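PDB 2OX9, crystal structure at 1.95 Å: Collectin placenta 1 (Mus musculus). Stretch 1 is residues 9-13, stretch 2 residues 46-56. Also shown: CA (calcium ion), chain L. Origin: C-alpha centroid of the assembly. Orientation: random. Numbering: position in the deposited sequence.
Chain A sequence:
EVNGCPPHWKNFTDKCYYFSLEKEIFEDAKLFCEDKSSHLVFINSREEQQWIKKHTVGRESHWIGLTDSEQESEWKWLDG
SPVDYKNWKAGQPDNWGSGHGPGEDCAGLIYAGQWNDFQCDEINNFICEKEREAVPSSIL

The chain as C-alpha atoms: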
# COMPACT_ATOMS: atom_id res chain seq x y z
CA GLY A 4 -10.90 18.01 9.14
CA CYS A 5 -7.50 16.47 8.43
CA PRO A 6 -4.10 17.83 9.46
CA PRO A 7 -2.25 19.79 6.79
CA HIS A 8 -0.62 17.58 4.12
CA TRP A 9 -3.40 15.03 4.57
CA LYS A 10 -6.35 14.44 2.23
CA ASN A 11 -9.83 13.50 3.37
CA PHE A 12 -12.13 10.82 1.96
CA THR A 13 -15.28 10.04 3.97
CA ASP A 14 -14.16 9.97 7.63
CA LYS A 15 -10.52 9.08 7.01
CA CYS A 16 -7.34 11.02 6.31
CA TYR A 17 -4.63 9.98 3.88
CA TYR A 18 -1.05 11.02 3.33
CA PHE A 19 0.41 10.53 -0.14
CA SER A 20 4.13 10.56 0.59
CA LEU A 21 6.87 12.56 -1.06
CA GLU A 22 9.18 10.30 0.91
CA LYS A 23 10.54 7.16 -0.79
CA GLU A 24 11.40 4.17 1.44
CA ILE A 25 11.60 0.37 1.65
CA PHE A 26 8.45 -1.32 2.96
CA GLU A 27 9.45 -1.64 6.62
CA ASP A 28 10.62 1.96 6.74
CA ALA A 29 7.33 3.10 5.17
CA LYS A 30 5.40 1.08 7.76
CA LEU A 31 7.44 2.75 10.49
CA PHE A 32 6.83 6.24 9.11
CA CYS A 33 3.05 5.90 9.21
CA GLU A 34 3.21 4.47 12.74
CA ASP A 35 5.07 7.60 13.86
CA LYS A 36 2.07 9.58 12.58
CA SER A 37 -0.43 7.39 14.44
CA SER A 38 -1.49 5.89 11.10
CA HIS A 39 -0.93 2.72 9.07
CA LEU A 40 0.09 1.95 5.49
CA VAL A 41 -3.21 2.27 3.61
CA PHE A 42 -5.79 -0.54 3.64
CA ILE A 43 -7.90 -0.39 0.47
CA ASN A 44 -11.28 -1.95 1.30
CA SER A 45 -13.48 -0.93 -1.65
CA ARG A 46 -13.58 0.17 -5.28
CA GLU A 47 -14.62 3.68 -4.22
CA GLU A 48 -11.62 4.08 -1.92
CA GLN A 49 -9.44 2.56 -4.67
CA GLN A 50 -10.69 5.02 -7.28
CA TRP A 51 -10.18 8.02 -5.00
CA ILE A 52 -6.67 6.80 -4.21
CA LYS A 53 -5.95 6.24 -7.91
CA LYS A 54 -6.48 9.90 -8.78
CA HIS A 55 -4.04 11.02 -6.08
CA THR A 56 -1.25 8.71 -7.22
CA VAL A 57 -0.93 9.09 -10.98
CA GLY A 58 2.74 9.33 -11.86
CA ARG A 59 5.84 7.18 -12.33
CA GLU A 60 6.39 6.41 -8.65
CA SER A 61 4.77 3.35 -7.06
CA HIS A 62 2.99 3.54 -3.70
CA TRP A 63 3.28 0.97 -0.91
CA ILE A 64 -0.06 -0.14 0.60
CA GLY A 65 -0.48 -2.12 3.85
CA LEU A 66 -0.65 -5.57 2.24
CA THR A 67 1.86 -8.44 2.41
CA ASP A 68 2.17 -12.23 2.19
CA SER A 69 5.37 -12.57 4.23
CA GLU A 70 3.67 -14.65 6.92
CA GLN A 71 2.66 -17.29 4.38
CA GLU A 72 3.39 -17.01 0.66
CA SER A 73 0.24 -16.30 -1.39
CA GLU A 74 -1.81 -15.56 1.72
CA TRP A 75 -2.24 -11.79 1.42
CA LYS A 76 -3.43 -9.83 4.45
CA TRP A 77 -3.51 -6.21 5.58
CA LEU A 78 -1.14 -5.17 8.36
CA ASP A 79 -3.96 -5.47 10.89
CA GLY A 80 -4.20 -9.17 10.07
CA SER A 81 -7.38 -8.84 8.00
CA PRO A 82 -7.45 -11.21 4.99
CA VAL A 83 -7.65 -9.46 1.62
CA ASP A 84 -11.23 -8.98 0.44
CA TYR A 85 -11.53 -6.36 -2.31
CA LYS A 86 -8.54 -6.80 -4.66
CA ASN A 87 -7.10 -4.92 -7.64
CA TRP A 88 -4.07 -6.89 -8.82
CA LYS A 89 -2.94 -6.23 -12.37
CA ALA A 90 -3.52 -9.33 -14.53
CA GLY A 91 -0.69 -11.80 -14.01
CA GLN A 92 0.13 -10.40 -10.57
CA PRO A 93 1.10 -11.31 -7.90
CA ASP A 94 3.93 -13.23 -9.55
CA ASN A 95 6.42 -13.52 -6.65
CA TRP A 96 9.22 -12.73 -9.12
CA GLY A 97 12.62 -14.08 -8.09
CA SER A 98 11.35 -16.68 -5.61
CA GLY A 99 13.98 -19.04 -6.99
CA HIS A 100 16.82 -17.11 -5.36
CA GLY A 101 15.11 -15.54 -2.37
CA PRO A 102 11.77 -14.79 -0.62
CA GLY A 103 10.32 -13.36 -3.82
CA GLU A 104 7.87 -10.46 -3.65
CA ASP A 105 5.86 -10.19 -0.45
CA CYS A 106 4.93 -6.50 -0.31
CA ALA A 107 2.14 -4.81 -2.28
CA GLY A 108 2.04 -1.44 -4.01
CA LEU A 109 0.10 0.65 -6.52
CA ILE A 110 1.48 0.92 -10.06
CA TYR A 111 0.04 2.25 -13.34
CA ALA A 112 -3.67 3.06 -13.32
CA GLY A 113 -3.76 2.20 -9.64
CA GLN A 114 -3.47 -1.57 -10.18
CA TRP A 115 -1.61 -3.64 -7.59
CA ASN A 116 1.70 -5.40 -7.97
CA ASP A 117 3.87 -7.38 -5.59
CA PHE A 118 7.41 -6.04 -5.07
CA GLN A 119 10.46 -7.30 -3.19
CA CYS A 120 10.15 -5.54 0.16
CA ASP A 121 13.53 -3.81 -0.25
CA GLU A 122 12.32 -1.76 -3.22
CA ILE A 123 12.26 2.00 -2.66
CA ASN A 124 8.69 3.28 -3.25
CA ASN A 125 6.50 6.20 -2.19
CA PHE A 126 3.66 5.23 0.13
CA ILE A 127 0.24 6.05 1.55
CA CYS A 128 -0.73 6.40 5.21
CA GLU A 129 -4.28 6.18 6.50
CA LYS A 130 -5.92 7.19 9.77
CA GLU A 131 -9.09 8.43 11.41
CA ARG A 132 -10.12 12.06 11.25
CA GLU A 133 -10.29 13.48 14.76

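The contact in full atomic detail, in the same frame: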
# COMPACT_ATOMS: atom_id res chain seq x y z
N TRP A 9 -2.54 16.20 4.67
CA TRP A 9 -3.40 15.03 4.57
C TRP A 9 -4.66 15.33 3.76
O TRP A 9 -5.16 16.45 3.77
CB TRP A 9 -3.79 14.54 5.96
CG TRP A 9 -2.62 14.03 6.73
CD1 TRP A 9 -1.58 14.76 7.22
CD2 TRP A 9 -2.35 12.66 7.09
NE1 TRP A 9 -0.67 13.94 7.85
CE2 TRP A 9 -1.13 12.65 7.79
CE3 TRP A 9 -3.03 11.45 6.88
CZ2 TRP A 9 -0.56 11.47 8.28
CZ3 TRP A 9 -2.46 10.29 7.37
CH2 TRP A 9 -1.24 10.30 8.06
N LYS A 10 -5.15 14.32 3.05
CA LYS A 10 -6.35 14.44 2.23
C LYS A 10 -7.48 13.67 2.89
O LYS A 10 -7.26 12.61 3.48
CB LYS A 10 -6.14 13.85 0.84
CG LYS A 10 -4.99 14.44 0.02
CD LYS A 10 -5.26 15.89 -0.35
CE LYS A 10 -4.27 16.35 -1.41
NZ LYS A 10 -2.87 16.12 -0.95
N ASN A 11 -8.70 14.19 2.78
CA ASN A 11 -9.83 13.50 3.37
C ASN A 11 -10.71 12.78 2.35
O ASN A 11 -10.88 13.23 1.21
CB ASN A 11 -10.69 14.49 4.16
CG ASN A 11 -11.45 15.44 3.27
OD1 ASN A 11 -10.85 16.24 2.55
ND2 ASN A 11 -12.77 15.36 3.31
N PHE A 12 -11.22 11.63 2.76
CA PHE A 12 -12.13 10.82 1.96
C PHE A 12 -13.04 10.20 3.02
O PHE A 12 -12.56 9.45 3.87
CB PHE A 12 -11.40 9.72 1.21
CG PHE A 12 -12.32 8.84 0.40
CD1 PHE A 12 -13.07 9.37 -0.64
CD2 PHE A 12 -12.46 7.49 0.71
CE1 PHE A 12 -13.94 8.57 -1.37
CE2 PHE A 12 -13.33 6.68 -0.02
CZ PHE A 12 -14.07 7.22 -1.06
N THR A 13 -14.33 10.50 2.96
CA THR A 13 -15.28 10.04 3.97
C THR A 13 -14.73 10.48 5.33
O THR A 13 -14.34 11.64 5.47
CB THR A 13 -15.52 8.50 3.94
OG1 THR A 13 -14.30 7.80 4.21
CG2 THR A 13 -16.06 8.08 2.59
N ARG A 46 -13.90 -0.44 -3.99
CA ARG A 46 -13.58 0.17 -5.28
C ARG A 46 -13.64 1.69 -5.20
O ARG A 46 -12.90 2.38 -5.90
CB ARG A 46 -14.52 -0.34 -6.38
CG ARG A 46 -16.00 -0.12 -6.11
CD ARG A 46 -16.84 -0.53 -7.32
NE ARG A 46 -18.27 -0.37 -7.07
CZ ARG A 46 -19.20 -0.50 -8.01
NH1 ARG A 46 -18.85 -0.80 -9.26
NH2 ARG A 46 -20.49 -0.33 -7.71
N GLU A 47 -14.50 2.23 -4.34
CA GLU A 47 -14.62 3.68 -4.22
C GLU A 47 -13.36 4.27 -3.59
O GLU A 47 -12.88 5.32 -4.03
CB GLU A 47 -15.82 4.09 -3.37
CG GLU A 47 -17.15 3.68 -3.95
CD GLU A 47 -17.77 2.54 -3.18
OE1 GLU A 47 -17.09 1.49 -3.01
OE2 GLU A 47 -18.94 2.68 -2.75
N GLU A 48 -12.83 3.59 -2.58
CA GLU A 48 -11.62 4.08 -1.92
C GLU A 48 -10.45 3.92 -2.90
O GLU A 48 -9.55 4.75 -2.96
CB GLU A 48 -11.34 3.29 -0.63
CG GLU A 48 -10.16 3.83 0.17
CD GLU A 48 -9.90 3.06 1.46
OE1 GLU A 48 -9.21 3.61 2.34
OE2 GLU A 48 -10.36 1.91 1.59
N GLN A 49 -10.48 2.84 -3.68
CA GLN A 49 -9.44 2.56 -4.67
C GLN A 49 -9.40 3.63 -5.75
O GLN A 49 -8.33 4.09 -6.14
CB GLN A 49 -9.70 1.19 -5.33
CG GLN A 49 -8.82 0.91 -6.54
CD GLN A 49 -7.35 0.87 -6.20
OE1 GLN A 49 -6.93 0.22 -5.24
NE2 GLN A 49 -6.54 1.54 -7.01
N GLN A 50 -10.57 4.01 -6.24
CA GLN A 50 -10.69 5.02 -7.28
C GLN A 50 -10.19 6.37 -6.80
O GLN A 50 -9.49 7.08 -7.52
CB GLN A 50 -12.14 5.15 -7.73
CG GLN A 50 -12.41 4.65 -9.15
CD GLN A 50 -11.53 5.31 -10.20
OE1 GLN A 50 -11.46 6.54 -10.29
NE2 GLN A 50 -10.84 4.50 -11.00
N TRP A 51 -10.59 6.74 -5.58
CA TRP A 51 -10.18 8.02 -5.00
C TRP A 51 -8.67 8.03 -4.82
O TRP A 51 -8.00 9.04 -5.05
CB TRP A 51 -10.86 8.21 -3.64
CG TRP A 51 -10.60 9.54 -3.01
CD1 TRP A 51 -11.22 10.72 -3.29
CD2 TRP A 51 -9.63 9.82 -2.00
NE1 TRP A 51 -10.69 11.73 -2.53
CE2 TRP A 51 -9.71 11.21 -1.73
CE3 TRP A 51 -8.69 9.05 -1.31
CZ2 TRP A 51 -8.88 11.83 -0.80
CZ3 TRP A 51 -7.86 9.68 -0.38
CH2 TRP A 51 -7.96 11.05 -0.13
N ILE A 52 -8.11 6.89 -4.40
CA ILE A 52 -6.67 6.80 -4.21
C ILE A 52 -5.95 6.89 -5.55
O ILE A 52 -4.90 7.54 -5.66
CB ILE A 52 -6.28 5.48 -3.51
CG1 ILE A 52 -6.62 5.58 -2.02
CG2 ILE A 52 -4.78 5.19 -3.68
CD1 ILE A 52 -6.34 4.29 -1.24
N LYS A 53 -6.53 6.25 -6.57
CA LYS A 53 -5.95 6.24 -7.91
C LYS A 53 -5.69 7.65 -8.45
O LYS A 53 -4.64 7.92 -9.02
CB LYS A 53 -6.88 5.49 -8.87
CG LYS A 53 -6.42 5.50 -10.32
CD LYS A 53 -7.54 5.13 -11.26
CE LYS A 53 -7.13 5.36 -12.70
NZ LYS A 53 -8.20 4.94 -13.64
N LYS A 54 -6.64 8.55 -8.26
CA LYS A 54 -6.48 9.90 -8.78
C LYS A 54 -5.44 10.74 -8.05
O LYS A 54 -5.00 11.77 -8.56
CB LYS A 54 -7.83 10.59 -8.83
CG LYS A 54 -8.71 10.06 -9.97
CD LYS A 54 -10.17 10.24 -9.67
CE LYS A 54 -11.04 9.60 -10.73
NZ LYS A 54 -12.46 9.49 -10.27
N HIS A 55 -5.05 10.31 -6.85
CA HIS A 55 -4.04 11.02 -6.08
C HIS A 55 -2.65 10.41 -6.24
O HIS A 55 -1.68 10.89 -5.64
CB HIS A 55 -4.38 11.01 -4.59
CG HIS A 55 -5.41 12.01 -4.21
ND1 HIS A 55 -6.76 11.72 -4.20
CD2 HIS A 55 -5.31 13.31 -3.85
CE1 HIS A 55 -7.44 12.80 -3.85
NE2 HIS A 55 -6.58 13.78 -3.63
N THR A 56 -2.54 9.36 -7.04
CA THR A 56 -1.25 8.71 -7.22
C THR A 56 -0.80 8.52 -8.66
O THR A 56 0.09 7.72 -8.91
CB THR A 56 -1.21 7.33 -6.49
OG1 THR A 56 -2.32 6.51 -6.89
CG2 THR A 56 -1.25 7.51 -4.99
CA CA L . -9.15 1.97 4.23
O HOH W 1 -11.14 2.55 5.07
O HOH W 2 -8.95 0.79 6.28

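The contact packs a short strand containing Asn11 and Phe12 against a helix that begins at Arg46 and the residues that follow it. It is small, 333 Å² of buried surface counting both sides, and it is organised around one aromatic pair. The two elements run nearly antiparallel, with 156° between their N-to-C directions and axes 10.4 Å apart at closest approach. Phe12 and Trp51 account for 200 of the 333 Å²; their CA atoms lie 7.8 Å apart.

Both aromatic residues have chi1 in the t well, and both CA-to-CB bonds point toward the opposing element. The rings form an offset stack: the Phe12 ring and the five-membered ring of Trp51 have centroids 4.4 Å apart and planes inclined by 24°, with Phe12 CD1 3.4 Å from Trp51 CG. The packing is also reciprocal. Phe12 CB sits 3.5 Å from the centroid of the six-membered ring of Trp51, only 6° from its normal, while Trp51 CB lies 4.0 Å from the centroid of the Phe12 ring, 20° from its normal. Each residue thus sets its own CB over the other's face, so the stack is supplemented by two CH-pi contacts.

Around this pair the packing uses backbone and aliphatic atoms. Phe12 reaches the first turn of the helix, where its CZ is 3.7 Å from Glu47 O. That carbonyl already accepts the helical hydrogen bond from Trp51 N, at 3.1 Å between Trp51 N and Glu47 O. At the far end of the indole, Lys10 CB meets the ring edge, 3.5 Å from Trp51 CH2, and Asn11 O approaches Trp51 CZ2 at 3.2 Å. The strand alternation is plain: Lys10 and Phe12 direct their CB atoms toward the helix, and Asn11 directs its CB away, contributing through its backbone. Farther along, Lys10 CE lies 4.0 Å from His55 CD2, a contact made by the lysine's aliphatic portion.

No hydrogen bond crosses between the stretches. Within stretch 2, His55 ND1 donates to Trp51 O at 3.1 Å with a nearly straight angle of 175°, tying the ring back to the residue that carries the stack. Just after the strand, Thr13 OG1 donates to Phe12 O at a very short 2.4 Å.

Glu48 serves two settings: its CA and CB pack against Phe12, at 3.6 Å and 4.0 Å from Phe12 CE2, while the rest of its extended side chain carries OE1 to the calcium ion, with Glu48 OE1 2.5 Å from the metal CA. The rule here is one interlocked aromatic pair, bordered by aliphatic and backbone contacts.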